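Local coordinates for protein arsenical resistance operon trans-acting repressor (Bacteroides vulgatus, PDB 3KTB) that probably acts as a DNA-binding transcriptional repressor of an arsenical resistance operon, built on a thioredoxin-like fold, at residues 7-11 / 57-61. Residues are numbered along the deposited sequence; the frame is centred on the assembly and turned at random.
Sequences IEIFD and VYVSN
F10 of strand 7-11 faces Y58 of the short helix 57-60 at the closest backbone approach, where their CA atoms lie 7.9 Å apart. The rings form a T-shaped pair: the edge of F10, led by CD1, points at the centre of one Y58 face, with centroids 5.4 Å apart and planes at 88°. The two side chains run past each other in opposite directions: F10, its CG anti to the carbonyl carbon (chi1 -65°), points at the helix, while Y58 leaves its helix to one side and its ring end swings in to the strand. CB of F10 packs 3.7 Å from CE1 of Y58, near the hydroxyl end of the ring. Phenylalanine suits this place because it is flat and wholly apolar; tyrosine adds a polar tip that can reach the strand backbone. There its OH donates a hydrogen bond to O of D11, near the tyrosine ring plane; the 2.5 Å length is unusually short and its exact value doubtful. The same OH has a weak hydrogen bond with O of H49. Farther out on F10, beta-branched V57 offers two methyls to one ring carbon, CG1 and CG2 each 4.2 Å from CE1 of F10, while ND2 of N61 stands 4.0 Å from CZ of F10, the amide plane turned 66° from the ring. N61 suits the helix junction: its N bonds O of V57, and as N-cap of helix 62-69 its OD1 weakly bonds N of V64. E8 and D11 direct their carboxylates elsewhere, E8 to H49 and D11 to R48 and Y91. The segment 57-61 lies in the connection from strand 47-50 to strand 78-81, which flank strand 7-11; V64 packs against both F10 and Y58, and the sheet order 47-50, 7-11, 78-81, 84-87 with its helices fits ArsD's thioredoxin-like fold.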
loop_
_atom_site.group_PDB
_atom_site.type_symbol
_atom_site.label_atom_id
_atom_site.label_comp_id
_atom_site.label_asym_id
_atom_site.label_seq_id
_atom_site.Cartn_x
_atom_site.Cartn_y
_atom_site.Cartn_z
ATOM N N ILE A 7 -8.758 -22.039 17.964
ATOM C CA ILE A 7 -10.132 -22.214 17.519
ATOM C C ILE A 7 -10.714 -20.861 17.143
ATOM O O ILE A 7 -10.644 -19.902 17.922
ATOM C CB ILE A 7 -11.013 -22.864 18.594
ATOM C CG1 ILE A 7 -10.339 -24.132 19.149
ATOM C CG2 ILE A 7 -12.384 -23.193 18.013
ATOM C CD1 ILE A 7 -10.844 -24.548 20.504
ATOM N N GLU A 8 -11.271 -20.797 15.939
ATOM C CA GLU A 8 -11.919 -19.600 15.423
ATOM C C GLU A 8 -13.261 -20.020 14.834
ATOM O O GLU A 8 -13.324 -20.941 14.029
ATOM C CB GLU A 8 -11.063 -18.974 14.327
ATOM C CG GLU A 8 -11.325 -17.505 14.100
ATOM C CD GLU A 8 -10.466 -16.953 12.973
ATOM O OE1 GLU A 8 -10.763 -15.838 12.489
ATOM O OE2 GLU A 8 -9.497 -17.642 12.566
ATOM N N ILE A 9 -14.329 -19.349 15.246
ATOM C CA ILE A 9 -15.675 -19.745 14.867
ATOM C C ILE A 9 -16.334 -18.654 14.016
ATOM O O ILE A 9 -16.381 -17.480 14.412
ATOM C CB ILE A 9 -16.547 -20.007 16.117
ATOM C CG1 ILE A 9 -16.085 -21.277 16.835
ATOM C CG2 ILE A 9 -18.014 -20.111 15.733
ATOM C CD1 ILE A 9 -16.712 -21.469 18.200
ATOM N N PHE A 10 -16.844 -19.047 12.854
ATOM C CA PHE A 10 -17.542 -18.122 11.957
ATOM C C PHE A 10 -19.038 -18.343 12.060
ATOM O O PHE A 10 -19.564 -19.323 11.538
ATOM C CB PHE A 10 -17.028 -18.299 10.526
ATOM C CG PHE A 10 -15.590 -17.910 10.377
ATOM C CD1 PHE A 10 -15.234 -16.747 9.705
ATOM C CD2 PHE A 10 -14.593 -18.670 10.979
ATOM C CE1 PHE A 10 -13.909 -16.360 9.606
ATOM C CE2 PHE A 10 -13.267 -18.296 10.881
ATOM C CZ PHE A 10 -12.923 -17.137 10.191
ATOM N N ASP A 11 -19.721 -17.464 12.782
ATOM C CA ASP A 11 -21.159 -17.620 12.940
ATOM C C ASP A 11 -21.893 -17.288 11.641
ATOM O O ASP A 11 -21.323 -16.658 10.746
ATOM C CB ASP A 11 -21.666 -16.715 14.053
ATOM C CG ASP A 11 -21.090 -17.089 15.423
ATOM O OD1 ASP A 11 -21.296 -18.231 15.875
ATOM O OD2 ASP A 11 -20.428 -16.227 16.035
ATOM N N VAL A 57 -14.336 -10.482 6.638
ATOM C CA VAL A 57 -13.515 -11.583 7.121
ATOM C C VAL A 57 -13.906 -12.910 6.454
ATOM O O VAL A 57 -13.071 -13.800 6.318
ATOM C CB VAL A 57 -13.556 -11.703 8.664
ATOM C CG1 VAL A 57 -14.868 -12.311 9.122
ATOM C CG2 VAL A 57 -12.377 -12.529 9.159
ATOM N N TYR A 58 -15.166 -13.029 6.032
ATOM C CA TYR A 58 -15.653 -14.237 5.362
ATOM C C TYR A 58 -15.120 -14.300 3.935
ATOM O O TYR A 58 -15.185 -15.343 3.268
ATOM C CB TYR A 58 -17.189 -14.289 5.370
ATOM C CG TYR A 58 -17.774 -14.530 6.755
ATOM C CD1 TYR A 58 -18.397 -15.737 7.076
ATOM C CD2 TYR A 58 -17.675 -13.563 7.742
ATOM C CE1 TYR A 58 -18.916 -15.968 8.334
ATOM C CE2 TYR A 58 -18.193 -13.778 9.020
ATOM C CZ TYR A 58 -18.812 -14.982 9.308
ATOM O OH TYR A 58 -19.322 -15.186 10.570
ATOM N N VAL A 59 -14.584 -13.173 3.474
ATOM C CA VAL A 59 -13.896 -13.120 2.186
ATOM C C VAL A 59 -12.386 -13.294 2.370
ATOM O O VAL A 59 -11.797 -14.236 1.845
ATOM C CB VAL A 59 -14.169 -11.789 1.447
ATOM C CG1 VAL A 59 -13.356 -11.724 0.170
ATOM C CG2 VAL A 59 -15.653 -11.632 1.152
ATOM N N SER A 60 -11.781 -12.385 3.137
ATOM C CA SER A 60 -10.331 -12.343 3.344
ATOM C C SER A 60 -9.751 -13.678 3.791
ATOM O O SER A 60 -8.618 -14.025 3.438
ATOM C CB SER A 60 -9.956 -11.248 4.349
ATOM O OG SER A 60 -10.508 -11.504 5.633
ATOM N N ASN A 61 -10.526 -14.421 4.573
ATOM C CA ASN A 61 -10.119 -15.755 4.990
ATOM C C ASN A 61 -10.402 -16.751 3.873
ATOM O O ASN A 61 -11.559 -17.120 3.625
ATOM C CB ASN A 61 -10.823 -16.156 6.284
ATOM C CG ASN A 61 -10.131 -17.304 6.993
ATOM O OD1 ASN A 61 -10.164 -18.446 6.526
ATOM N ND2 ASN A 61 -9.504 -17.009 8.133
#